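Local coordinates for catechol 1,2-dioxygenase (Pseudomonas putida, PDB 2AZQ), which probably uses a bound ferric ion to split the ring of catechol with molecular oxygen between its two hydroxyls, giving cis,cis-muconate, at residues A[71-76]-A[203-208]; A[87-92]-A[101-106]; A[160-163]-A[169-172]; A[225-228]-A[232-235]; A[245-250]-A[257-262]. One frame throughout, in Å; residues are numbered along the deposited sequence.

Contact 1. Residues A[71-76]-A[203-208]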
# COMPACT_ATOMS: atom_id res chain seq x y z
N ALA A 71 -5.88 3.35 -2.87
CA ALA A 71 -6.04 2.03 -2.29
C ALA A 71 -7.51 1.60 -2.29
O ALA A 71 -7.82 0.42 -2.49
CB ALA A 71 -5.48 2.02 -0.88
N GLY A 72 -8.41 2.54 -2.04
CA GLY A 72 -9.81 2.20 -2.04
C GLY A 72 -10.25 1.99 -3.48
O GLY A 72 -11.10 1.16 -3.77
N LEU A 73 -9.66 2.74 -4.40
CA LEU A 73 -10.02 2.61 -5.79
C LEU A 73 -9.59 1.27 -6.40
O LEU A 73 -10.24 0.74 -7.28
CB LEU A 73 -9.42 3.75 -6.57
CG LEU A 73 -10.10 4.01 -7.91
CD1 LEU A 73 -11.54 4.42 -7.67
CD2 LEU A 73 -9.33 5.10 -8.64
N LEU A 74 -8.50 0.72 -5.90
CA LEU A 74 -8.04 -0.57 -6.34
C LEU A 74 -8.86 -1.71 -5.72
O LEU A 74 -9.18 -2.68 -6.42
CB LEU A 74 -6.57 -0.76 -5.97
CG LEU A 74 -5.95 -2.04 -6.52
CD1 LEU A 74 -6.09 -2.11 -8.06
CD2 LEU A 74 -4.51 -2.04 -6.07
N ALA A 75 -9.22 -1.63 -4.44
CA ALA A 75 -10.01 -2.71 -3.83
C ALA A 75 -11.31 -2.78 -4.62
O ALA A 75 -11.89 -3.84 -4.85
CB ALA A 75 -10.30 -2.41 -2.32
N ALA A 76 -11.76 -1.61 -5.07
CA ALA A 76 -12.97 -1.50 -5.85
C ALA A 76 -12.80 -2.12 -7.25
O ALA A 76 -13.67 -2.84 -7.75
CB ALA A 76 -13.35 -0.04 -5.98
N GLY A 203 -2.71 6.70 -13.62
CA GLY A 203 -2.70 6.46 -12.20
C GLY A 203 -2.40 5.01 -11.88
O GLY A 203 -2.53 4.14 -12.76
N PRO A 204 -2.06 4.69 -10.62
CA PRO A 204 -1.73 3.34 -10.17
C PRO A 204 -2.82 2.29 -10.45
O PRO A 204 -2.51 1.18 -10.90
CB PRO A 204 -1.49 3.53 -8.67
CG PRO A 204 -1.02 4.97 -8.59
CD PRO A 204 -2.06 5.62 -9.48
N THR A 205 -4.07 2.63 -10.16
CA THR A 205 -5.16 1.70 -10.39
C THR A 205 -5.24 1.24 -11.86
O THR A 205 -5.21 0.04 -12.16
CB THR A 205 -6.48 2.33 -9.99
OG1 THR A 205 -6.41 2.71 -8.61
CG2 THR A 205 -7.63 1.36 -10.21
N GLN A 206 -5.32 2.19 -12.77
CA GLN A 206 -5.41 1.87 -14.18
C GLN A 206 -4.17 1.12 -14.68
O GLN A 206 -4.26 0.23 -15.51
CB GLN A 206 -5.62 3.15 -15.00
CG GLN A 206 -5.89 2.86 -16.45
CD GLN A 206 -7.08 1.93 -16.61
OE1 GLN A 206 -7.00 0.91 -17.29
NE2 GLN A 206 -8.21 2.29 -15.99
N GLU A 207 -2.99 1.47 -14.18
CA GLU A 207 -1.84 0.75 -14.69
C GLU A 207 -1.98 -0.70 -14.31
O GLU A 207 -1.55 -1.57 -15.07
CB GLU A 207 -0.51 1.38 -14.25
CG GLU A 207 0.22 0.74 -13.13
CD GLU A 207 1.45 1.56 -12.73
OE1 GLU A 207 1.30 2.76 -12.40
OE2 GLU A 207 2.58 1.00 -12.73
N CYS A 208 -2.63 -0.99 -13.17
CA CYS A 208 -2.82 -2.38 -12.81
C CYS A 208 -3.85 -3.03 -13.75
O CYS A 208 -3.58 -4.06 -14.37
CB CYS A 208 -3.29 -2.52 -11.36
SG CYS A 208 -3.51 -4.26 -10.93
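Thr-205 of helix 204-212 points its side chain at Leu-73 and Leu-74 on helix 71-77, where the two segment axes come within 9.5 Å at an angle of 28°. Its CB lies 4.2 Å from CD2 of Leu-73, and the side chain then forks. The side chains of Thr-205 and Leu-73 cross at about a right angle, and OG1, beside the backbone N at chi1 -58°, rests 3.8 Å from both CB and CD2 of Leu-73. This hydroxyl has its polar partner in OE1 of Glu-70, to which it is hydrogen-bonded. The other branch, CG2, comes to 4.0 Å from the carbonyl O of Leu-73 and also faces CD1 of Leu-74. A threonine suits the place because its short side chain fits between the two helices and offers a methyl as well as a hydroxyl. Three residues on, CB of Cys-208 packs 4.3 Å from CD1 of Leu-74. The pair thus packs a helix of the N-terminal family region against one of the catalytic region, with Leu-65 of helix 52-68 touching Leu-74 and Tyr-61 of that helix touching Cys-208.

Contact 2. Residues A[87-92]-A[101-106]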
# COMPACT_ATOMS: atom_id res chain seq x y z
N LEU A 87 -20.66 -11.01 0.90
CA LEU A 87 -20.46 -11.72 2.15
C LEU A 87 -21.38 -11.11 3.21
O LEU A 87 -21.83 -11.81 4.11
CB LEU A 87 -18.99 -11.61 2.59
CG LEU A 87 -18.49 -12.47 3.75
CD1 LEU A 87 -18.49 -13.93 3.34
CD2 LEU A 87 -17.07 -12.06 4.12
N GLN A 88 -21.65 -9.82 3.09
CA GLN A 88 -22.52 -9.17 4.06
C GLN A 88 -23.92 -9.68 3.79
O GLN A 88 -24.70 -9.88 4.72
CB GLN A 88 -22.46 -7.66 3.93
CG GLN A 88 -23.02 -6.97 5.12
CD GLN A 88 -22.48 -7.59 6.40
OE1 GLN A 88 -21.27 -7.59 6.66
NE2 GLN A 88 -23.40 -8.14 7.22
N ASP A 89 -24.21 -9.91 2.51
CA ASP A 89 -25.50 -10.44 2.09
C ASP A 89 -25.69 -11.88 2.57
O ASP A 89 -26.74 -12.22 3.15
CB ASP A 89 -25.64 -10.41 0.56
CG ASP A 89 -26.17 -9.08 0.05
OD1 ASP A 89 -26.28 -8.93 -1.18
OD2 ASP A 89 -26.48 -8.18 0.86
N ALA A 90 -24.68 -12.72 2.34
CA ALA A 90 -24.79 -14.11 2.76
C ALA A 90 -24.96 -14.15 4.26
O ALA A 90 -25.65 -15.00 4.81
CB ALA A 90 -23.56 -14.86 2.35
N LYS A 91 -24.32 -13.21 4.95
CA LYS A 91 -24.44 -13.19 6.39
C LYS A 91 -25.85 -12.79 6.77
O LYS A 91 -26.38 -13.27 7.76
CB LYS A 91 -23.42 -12.24 7.03
CG LYS A 91 -22.00 -12.78 7.06
CD LYS A 91 -21.11 -11.84 7.87
CE LYS A 91 -19.64 -12.25 7.83
NZ LYS A 91 -18.74 -11.31 8.55
N ASP A 92 -26.47 -11.90 6.01
CA ASP A 92 -27.81 -11.51 6.37
C ASP A 92 -28.80 -12.61 6.04
O ASP A 92 -29.83 -12.73 6.68
CB ASP A 92 -28.25 -10.21 5.68
CG ASP A 92 -27.36 -9.05 6.01
OD1 ASP A 92 -26.89 -8.95 7.17
OD2 ASP A 92 -27.16 -8.21 5.12
N THR A 101 -34.33 -2.41 -0.29
CA THR A 101 -33.45 -2.11 -1.42
C THR A 101 -32.08 -2.79 -1.22
O THR A 101 -31.47 -2.70 -0.15
CB THR A 101 -33.23 -0.61 -1.53
OG1 THR A 101 -34.45 0.07 -1.24
CG2 THR A 101 -32.78 -0.24 -2.92
N PRO A 102 -31.57 -3.46 -2.26
CA PRO A 102 -30.26 -4.12 -2.14
C PRO A 102 -29.18 -3.11 -1.81
O PRO A 102 -29.36 -1.90 -2.00
CB PRO A 102 -30.05 -4.71 -3.52
CG PRO A 102 -31.45 -4.99 -3.96
CD PRO A 102 -32.10 -3.67 -3.61
N ARG A 103 -28.05 -3.60 -1.31
CA ARG A 103 -26.95 -2.73 -1.01
C ARG A 103 -25.88 -2.86 -2.11
O ARG A 103 -25.93 -3.77 -2.93
CB ARG A 103 -26.39 -3.08 0.38
CG ARG A 103 -25.03 -3.76 0.40
CD ARG A 103 -25.06 -5.26 0.28
NE ARG A 103 -25.74 -5.90 1.40
CZ ARG A 103 -25.52 -5.60 2.68
NH1 ARG A 103 -26.19 -6.24 3.64
NH2 ARG A 103 -24.65 -4.65 2.98
N THR A 104 -24.95 -1.92 -2.16
CA THR A 104 -23.89 -1.97 -3.15
C THR A 104 -22.74 -1.05 -2.74
O THR A 104 -22.94 -0.04 -2.05
CB THR A 104 -24.42 -1.63 -4.58
OG1 THR A 104 -23.39 -1.92 -5.52
CG2 THR A 104 -24.83 -0.16 -4.71
N ILE A 105 -21.53 -1.37 -3.17
CA ILE A 105 -20.38 -0.62 -2.74
C ILE A 105 -20.54 0.87 -2.60
O ILE A 105 -21.23 1.51 -3.38
CB ILE A 105 -19.14 -0.90 -3.60
CG1 ILE A 105 -19.22 -0.17 -4.94
CG2 ILE A 105 -18.95 -2.42 -3.72
CD1 ILE A 105 -17.92 -0.17 -5.72
N GLU A 106 -19.89 1.40 -1.57
CA GLU A 106 -19.88 2.83 -1.25
C GLU A 106 -19.00 3.66 -2.19
O GLU A 106 -19.41 4.73 -2.64
CB GLU A 106 -19.39 3.03 0.19
CG GLU A 106 -19.04 4.47 0.56
CD GLU A 106 -18.60 4.64 2.02
OE1 GLU A 106 -18.09 5.73 2.36
OE2 GLU A 106 -18.76 3.71 2.83
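The guanidinium group of Arg-103 has one face over helix 80-94, with the backbone N of Asp-89 and CB of Gln-88 against it; that CB sits 3.7 Å above the plane, toward the rim. At the edge, near the plane, OD2 of Asp-92 forms a salt bridge with NH1 of Arg-103 at 2.6 Å, and the two flat groups are nearly coplanar, 22° apart. Asp-89 comes in differently: its carboxylate is turned 64° from the guanidinium, and its OD2 makes a second salt bridge by accepting the N-H of NE in a bent hydrogen bond of 139°, modelled so short that its exact length is doubtful. Gln-88 supplies hydrocarbon instead of charge, its CG lying 3.6 Å from Arg-103 NH2. The long arginine chain is bent at chi2 and chi3, which brings NE and NH1 to two acids three residues apart on the helix, Asp-89 and Asp-92, so a single cation serves two carboxylates. A methionine in place of Arg-103 would probably leave Asp-89 and Asp-92 each without one partner and let their negative charges repel more strongly. Each acid has a second cation at its other oxygen, Arg-255 for Asp-89 and Arg-232 for Asp-92. The result is a salt-bridge network of alternating charges, and it ties helix 80-94 to the loop that leads from it into the strands of the catalytic domain.

Contact 3. Residues A[160-163]-A[169-172]. With FE (Fe (III) ion), chain B.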
# COMPACT_ATOMS: atom_id res chain seq x y z
N GLN A 160 -18.41 16.70 -16.26
CA GLN A 160 -17.04 16.35 -16.66
C GLN A 160 -16.75 14.99 -16.02
O GLN A 160 -15.69 14.37 -16.23
CB GLN A 160 -16.00 17.32 -16.11
CG GLN A 160 -15.99 18.72 -16.63
CD GLN A 160 -15.39 19.67 -15.59
OE1 GLN A 160 -14.26 19.45 -15.10
NE2 GLN A 160 -16.16 20.73 -15.22
N GLY A 161 -17.70 14.54 -15.20
CA GLY A 161 -17.52 13.27 -14.55
C GLY A 161 -16.57 13.27 -13.37
O GLY A 161 -15.81 12.32 -13.21
N THR A 162 -16.59 14.31 -12.54
CA THR A 162 -15.73 14.32 -11.37
C THR A 162 -16.56 14.69 -10.17
O THR A 162 -17.69 15.16 -10.32
CB THR A 162 -14.53 15.32 -11.45
OG1 THR A 162 -15.01 16.66 -11.32
CG2 THR A 162 -13.80 15.17 -12.76
N TYR A 163 -16.03 14.45 -8.97
CA TYR A 163 -16.76 14.79 -7.75
C TYR A 163 -16.17 16.02 -7.11
O TYR A 163 -14.97 16.28 -7.22
CB TYR A 163 -16.73 13.65 -6.73
CG TYR A 163 -17.44 12.38 -7.15
CD1 TYR A 163 -16.87 11.53 -8.08
CD2 TYR A 163 -18.64 12.00 -6.55
CE1 TYR A 163 -17.47 10.30 -8.39
CE2 TYR A 163 -19.25 10.78 -6.85
CZ TYR A 163 -18.65 9.93 -7.77
OH TYR A 163 -19.17 8.69 -8.04
N THR A 169 -11.60 22.33 -8.78
CA THR A 169 -12.27 23.27 -9.67
C THR A 169 -13.72 23.42 -9.25
O THR A 169 -14.30 24.49 -9.44
CB THR A 169 -12.20 22.86 -11.20
OG1 THR A 169 -12.62 21.50 -11.38
CG2 THR A 169 -10.79 23.02 -11.74
N GLN A 170 -14.32 22.37 -8.68
CA GLN A 170 -15.71 22.45 -8.24
C GLN A 170 -15.85 23.26 -6.96
O GLN A 170 -14.93 23.35 -6.15
CB GLN A 170 -16.30 21.05 -8.06
CG GLN A 170 -16.40 20.29 -9.37
CD GLN A 170 -17.36 19.09 -9.31
OE1 GLN A 170 -18.53 19.23 -8.94
NE2 GLN A 170 -16.87 17.92 -9.68
N SER A 171 -17.02 23.86 -6.78
CA SER A 171 -17.27 24.66 -5.60
C SER A 171 -17.50 23.77 -4.37
O SER A 171 -17.65 22.55 -4.50
CB SER A 171 -18.48 25.54 -5.86
OG SER A 171 -19.61 24.75 -6.09
N GLU A 172 -17.51 24.36 -3.17
CA GLU A 172 -17.74 23.54 -1.98
C GLU A 172 -19.02 22.68 -2.12
O GLU A 172 -20.06 23.15 -2.61
CB GLU A 172 -17.85 24.41 -0.72
CG GLU A 172 -16.51 25.03 -0.20
CD GLU A 172 -16.61 25.65 1.24
OE1 GLU A 172 -16.86 24.88 2.22
OE2 GLU A 172 -16.43 26.90 1.37
FE FE B . -18.98 7.12 -7.69
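The backbone of Thr-162 and Tyr-163 is extended and keeps its distance from Gln-170, the nearest CA atoms, of Tyr-163 and Gln-170, being 7.7 Å apart; Gly-161, just before Thr-162, has a positive phi that suits a residue without a side chain. The gap is bridged by the amide of Gln-170. Its CG stands beside the backbone N, chi1 -65°, and the chain is extended beyond CG, which carries NE2 to Thr-162. There NE2 of Gln-170 donates to two oxygens of Thr-162: OG1 at 2.8 Å, along a bent hydrogen bond of 132° tilted 17° from the amide plane, and the carbonyl O at 2.9 Å in a weak bond. The threonine hydroxyl sits between its own backbone N and carbonyl carbon, close enough to that carbonyl for one amide nitrogen to reach both; it is also hydrogen-bonded to OD1 of Asp-167. A glutamine suits the place, being long and able to donate without bringing in charge. Tyr-163 follows directly, its CB directed away from Gln-170 and its OH bound to the ferric ion, modelled at 1.6 Å, too short to be taken literally. With Tyr-197, His-221 and His-223 it completes the two-tyrosine, two-histidine iron site characteristic of intradiol ring-cleavage dioxygenases.

Contact 4. Residues A[225-228]-A[232-235]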
# COMPACT_ATOMS: atom_id res chain seq x y z
N PHE A 225 -26.64 7.20 1.01
CA PHE A 225 -26.45 6.76 2.40
C PHE A 225 -27.87 7.06 2.90
O PHE A 225 -28.32 8.20 2.83
CB PHE A 225 -25.45 7.65 3.13
CG PHE A 225 -24.08 7.10 3.19
CD1 PHE A 225 -23.02 7.90 3.64
CD2 PHE A 225 -23.81 5.80 2.83
CE1 PHE A 225 -21.72 7.41 3.71
CE2 PHE A 225 -22.50 5.30 2.91
CZ PHE A 225 -21.46 6.11 3.35
N ILE A 226 -28.58 6.03 3.33
CA ILE A 226 -29.95 6.23 3.79
C ILE A 226 -30.09 5.62 5.18
O ILE A 226 -29.70 4.48 5.44
CB ILE A 226 -30.95 5.65 2.76
CG1 ILE A 226 -30.65 6.32 1.41
CG2 ILE A 226 -32.40 5.94 3.17
CD1 ILE A 226 -31.75 6.35 0.38
N SER A 227 -30.63 6.42 6.09
CA SER A 227 -30.73 5.97 7.45
C SER A 227 -31.86 6.70 8.13
O SER A 227 -32.18 7.82 7.77
CB SER A 227 -29.38 6.20 8.14
OG SER A 227 -28.91 7.52 7.94
N ALA A 228 -32.47 6.04 9.10
CA ALA A 228 -33.60 6.59 9.84
C ALA A 228 -33.65 6.02 11.25
O ALA A 228 -33.43 4.82 11.46
CB ALA A 228 -34.92 6.30 9.10
N ARG A 232 -32.20 0.19 9.75
CA ARG A 232 -30.86 -0.22 9.36
C ARG A 232 -30.29 0.65 8.23
O ARG A 232 -30.90 0.81 7.18
CB ARG A 232 -30.89 -1.69 8.96
CG ARG A 232 -29.53 -2.30 8.66
CD ARG A 232 -29.63 -3.78 8.30
NE ARG A 232 -28.31 -4.37 8.07
CZ ARG A 232 -28.11 -5.58 7.55
NH1 ARG A 232 -29.14 -6.34 7.20
NH2 ARG A 232 -26.88 -6.02 7.36
N HIS A 233 -29.11 1.20 8.49
CA HIS A 233 -28.40 2.07 7.57
C HIS A 233 -28.13 1.34 6.26
O HIS A 233 -27.71 0.18 6.28
CB HIS A 233 -27.09 2.49 8.23
CG HIS A 233 -26.24 3.38 7.39
ND1 HIS A 233 -26.14 4.74 7.60
CD2 HIS A 233 -25.43 3.10 6.33
CE1 HIS A 233 -25.31 5.26 6.71
NE2 HIS A 233 -24.86 4.29 5.93
N LEU A 234 -28.33 2.02 5.13
CA LEU A 234 -28.14 1.41 3.80
C LEU A 234 -27.22 2.24 2.89
O LEU A 234 -27.35 3.45 2.81
CB LEU A 234 -29.51 1.18 3.15
CG LEU A 234 -29.92 0.67 1.76
CD1 LEU A 234 -29.81 1.78 0.75
CD2 LEU A 234 -29.13 -0.54 1.36
N THR A 235 -26.26 1.57 2.26
CA THR A 235 -25.33 2.21 1.35
C THR A 235 -25.71 1.61 0.03
O THR A 235 -25.73 0.39 -0.11
CB THR A 235 -23.88 1.84 1.68
OG1 THR A 235 -23.58 2.33 2.97
CG2 THR A 235 -22.89 2.45 0.69
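Phe-225 lies side by side with Thr-235, both pointing the same way from one face of the sheet. The phenyl ring presents its edge to the threonine: CB of Thr-235 is in the ring plane, and its CG2 touches Phe-225 CE2 at 3.6 Å. On a face of the phenyl sits CE1 of His-233, whose own edge, at NE2, comes to 3.6 Å from Phe-225 CD2. A flat phenylalanine suits this place, having an edge for the threonine and a face for the imidazole, while a beta-branched threonine is at home in a strand. The two rings are oblique, planes at 59° and centroids 5.1 Å apart. With CG anti to the backbone N, chi1 179°, the imidazole swings across toward the neighbouring strand, and its ND1 lies 3.6 Å from CB of Ser-227, a small residue that lets it lie close. Behind these groups runs the beta hairpin of strands 217-227 and 234-240, part of the beta-sandwich core of intradiol dioxygenases. Phe-225 and Thr-235 are a non-hydrogen-bonded antiparallel pair. Ile-226 and Leu-234 are the adjoining hydrogen-bonded pair, with Ile-226 N to Leu-234 O at 2.9 Å and Leu-234 N to Ile-226 O at 2.8 Å; their branched apolar side chains point to the other face. Farther out, Trp-155 meets the Phe-225 ring edge-to-face, and Asp-153 and Thr-151 of strand 151-155 are bonded through the backbone to Phe-225 and Ser-227.

Contact 5. Residues A[245-250]-A[257-262]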
# COMPACT_ATOMS: atom_id res chain seq x y z
N TYR A 245 -21.91 1.13 -19.97
CA TYR A 245 -21.35 0.26 -18.94
C TYR A 245 -22.25 -0.30 -17.83
O TYR A 245 -21.74 -0.98 -16.92
CB TYR A 245 -20.14 0.93 -18.32
CG TYR A 245 -19.07 1.20 -19.32
CD1 TYR A 245 -19.04 2.41 -20.03
CD2 TYR A 245 -18.11 0.24 -19.60
CE1 TYR A 245 -18.06 2.65 -21.00
CE2 TYR A 245 -17.13 0.46 -20.57
CZ TYR A 245 -17.11 1.66 -21.26
OH TYR A 245 -16.13 1.88 -22.18
N LEU A 246 -23.55 -0.01 -17.92
CA LEU A 246 -24.55 -0.46 -16.96
C LEU A 246 -24.18 -1.82 -16.39
O LEU A 246 -24.13 -2.01 -15.18
CB LEU A 246 -25.91 -0.57 -17.62
CG LEU A 246 -27.06 0.15 -16.92
CD1 LEU A 246 -28.39 -0.49 -17.34
CD2 LEU A 246 -26.89 0.07 -15.40
N TRP A 247 -23.92 -2.78 -17.27
CA TRP A 247 -23.57 -4.13 -16.84
C TRP A 247 -22.16 -4.52 -17.26
O TRP A 247 -21.97 -5.63 -17.74
CB TRP A 247 -24.57 -5.14 -17.40
CG TRP A 247 -25.99 -4.90 -16.94
CD1 TRP A 247 -26.97 -4.24 -17.62
CD2 TRP A 247 -26.55 -5.26 -15.67
NE1 TRP A 247 -28.11 -4.16 -16.84
CE2 TRP A 247 -27.88 -4.78 -15.64
CE3 TRP A 247 -26.06 -5.95 -14.54
CZ2 TRP A 247 -28.73 -4.95 -14.54
CZ3 TRP A 247 -26.90 -6.12 -13.45
CH2 TRP A 247 -28.22 -5.62 -13.45
N ASP A 248 -21.19 -3.62 -17.08
CA ASP A 248 -19.79 -3.86 -17.42
C ASP A 248 -18.92 -2.92 -16.58
O ASP A 248 -17.80 -2.53 -16.95
CB ASP A 248 -19.59 -3.65 -18.93
CG ASP A 248 -18.14 -3.83 -19.36
OD1 ASP A 248 -17.44 -4.72 -18.81
OD2 ASP A 248 -17.70 -3.09 -20.26
N ASP A 249 -19.45 -2.58 -15.41
CA ASP A 249 -18.81 -1.70 -14.42
C ASP A 249 -17.50 -2.31 -13.92
O ASP A 249 -17.48 -3.46 -13.53
CB ASP A 249 -19.81 -1.50 -13.27
CG ASP A 249 -19.30 -0.56 -12.23
OD1 ASP A 249 -18.45 0.28 -12.58
OD2 ASP A 249 -19.77 -0.63 -11.07
N PHE A 250 -16.41 -1.55 -13.94
CA PHE A 250 -15.13 -2.08 -13.49
C PHE A 250 -15.03 -2.35 -11.97
O PHE A 250 -14.06 -2.97 -11.49
CB PHE A 250 -13.95 -1.18 -13.94
CG PHE A 250 -13.51 -0.20 -12.89
CD1 PHE A 250 -14.19 1.00 -12.68
CD2 PHE A 250 -12.42 -0.50 -12.06
CE1 PHE A 250 -13.81 1.87 -11.67
CE2 PHE A 250 -12.03 0.38 -11.04
CZ PHE A 250 -12.72 1.55 -10.84
N GLY A 257 -32.48 -4.26 -9.61
CA GLY A 257 -33.28 -3.51 -8.67
C GLY A 257 -32.59 -2.23 -8.30
O GLY A 257 -33.10 -1.47 -7.48
N LEU A 258 -31.43 -1.99 -8.91
CA LEU A 258 -30.66 -0.79 -8.63
C LEU A 258 -30.53 0.11 -9.85
O LEU A 258 -29.77 1.09 -9.87
CB LEU A 258 -29.27 -1.16 -8.07
CG LEU A 258 -29.29 -1.55 -6.59
CD1 LEU A 258 -27.86 -1.68 -6.02
CD2 LEU A 258 -30.07 -0.48 -5.84
N ILE A 259 -31.28 -0.23 -10.88
CA ILE A 259 -31.25 0.56 -12.11
C ILE A 259 -32.36 1.59 -12.17
O ILE A 259 -33.53 1.27 -12.05
CB ILE A 259 -31.28 -0.37 -13.34
CG1 ILE A 259 -30.07 -1.30 -13.27
CG2 ILE A 259 -31.23 0.45 -14.63
CD1 ILE A 259 -29.80 -2.03 -14.54
N GLY A 260 -31.98 2.84 -12.34
CA GLY A 260 -32.95 3.91 -12.42
C GLY A 260 -33.41 4.02 -13.86
O GLY A 260 -32.63 3.87 -14.80
N GLU A 261 -34.70 4.26 -14.03
CA GLU A 261 -35.27 4.41 -15.35
C GLU A 261 -35.43 5.91 -15.54
O GLU A 261 -36.25 6.56 -14.89
CB GLU A 261 -36.61 3.68 -15.43
CG GLU A 261 -37.11 3.49 -16.84
CD GLU A 261 -36.08 2.77 -17.71
OE1 GLU A 261 -35.65 1.64 -17.32
OE2 GLU A 261 -35.70 3.34 -18.78
N LEU A 262 -34.63 6.46 -16.43
CA LEU A 262 -34.66 7.88 -16.65
C LEU A 262 -35.65 8.22 -17.77
O LEU A 262 -35.74 7.52 -18.77
CB LEU A 262 -33.25 8.34 -17.00
CG LEU A 262 -33.16 9.83 -17.27
CD1 LEU A 262 -33.50 10.60 -15.98
CD2 LEU A 262 -31.76 10.17 -17.74
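Leu-246 and Trp-247 occupy the two middle positions of a type I beta turn, Tyr-245 to Asp-248, and close over Ile-259 at the start of strand 259-265. The turn lies in the long connection between strands 234-240 and 259-265, which run parallel as neighbours in the sheet, and it is closed by the bond from Asp-248 N to Tyr-245 O, 2.7 Å. Leu-246 and Ile-259 reach toward each other tip to tip, Leu-246 CD1 and CD2 lying 3.5 and 3.7 Å from Ile-259 CD1. Trp-247 crosses the isoleucine obliquely and meets that same methyl with the NE1-CE2-CZ2 side of its indole, neither face nor edge on; CZ2 is modelled too close to it, so the exact spacing of this pair is doubtful. A beta-branched residue suits a strand, and here the longer branch does most of the work: CG1 stands beside the backbone N, chi1 -59°, and carries CD1 into the notch between leucine and indole. An alanine at Ile-259 would probably open a gap under the turn and leave the Trp-247 indole freer to move at the surface. The flanking residues Leu-258 and Gly-260 are both bonded through the backbone to Asn-239 of strand 234-240, which Leu-246 touches too. The shorter branch of the isoleucine adds a lighter contact, Ile-259 CG2 to Leu-246 CD1 at 4.0 Å.

In the fold
Contacts 2 and 4 are the closest pair, centres 12 Å apart, and they join directly: Asp-92 OD1 meets Arg-232 NH2 at 2.9 Å in a salt bridge, and Thr-104 N is probably hydrogen-bonded to Thr-235 O. Contact 5 reaches contact 2 through Leu-258 CD1, 3.6 Å from Thr-104 CG2, and contact 1 through Phe-250, packed on the carbonyl O of Leu-73. Contact 3 touches none of the others but holds an iron ligand. The nearest side-chain atoms of Leu-73, Thr-235 and Leu-246 are about 8, 10 and 13 Å from the ferric ion. Contact 1 also borders the bound phospholipid, about 4 Å from the Cys-208 side chain.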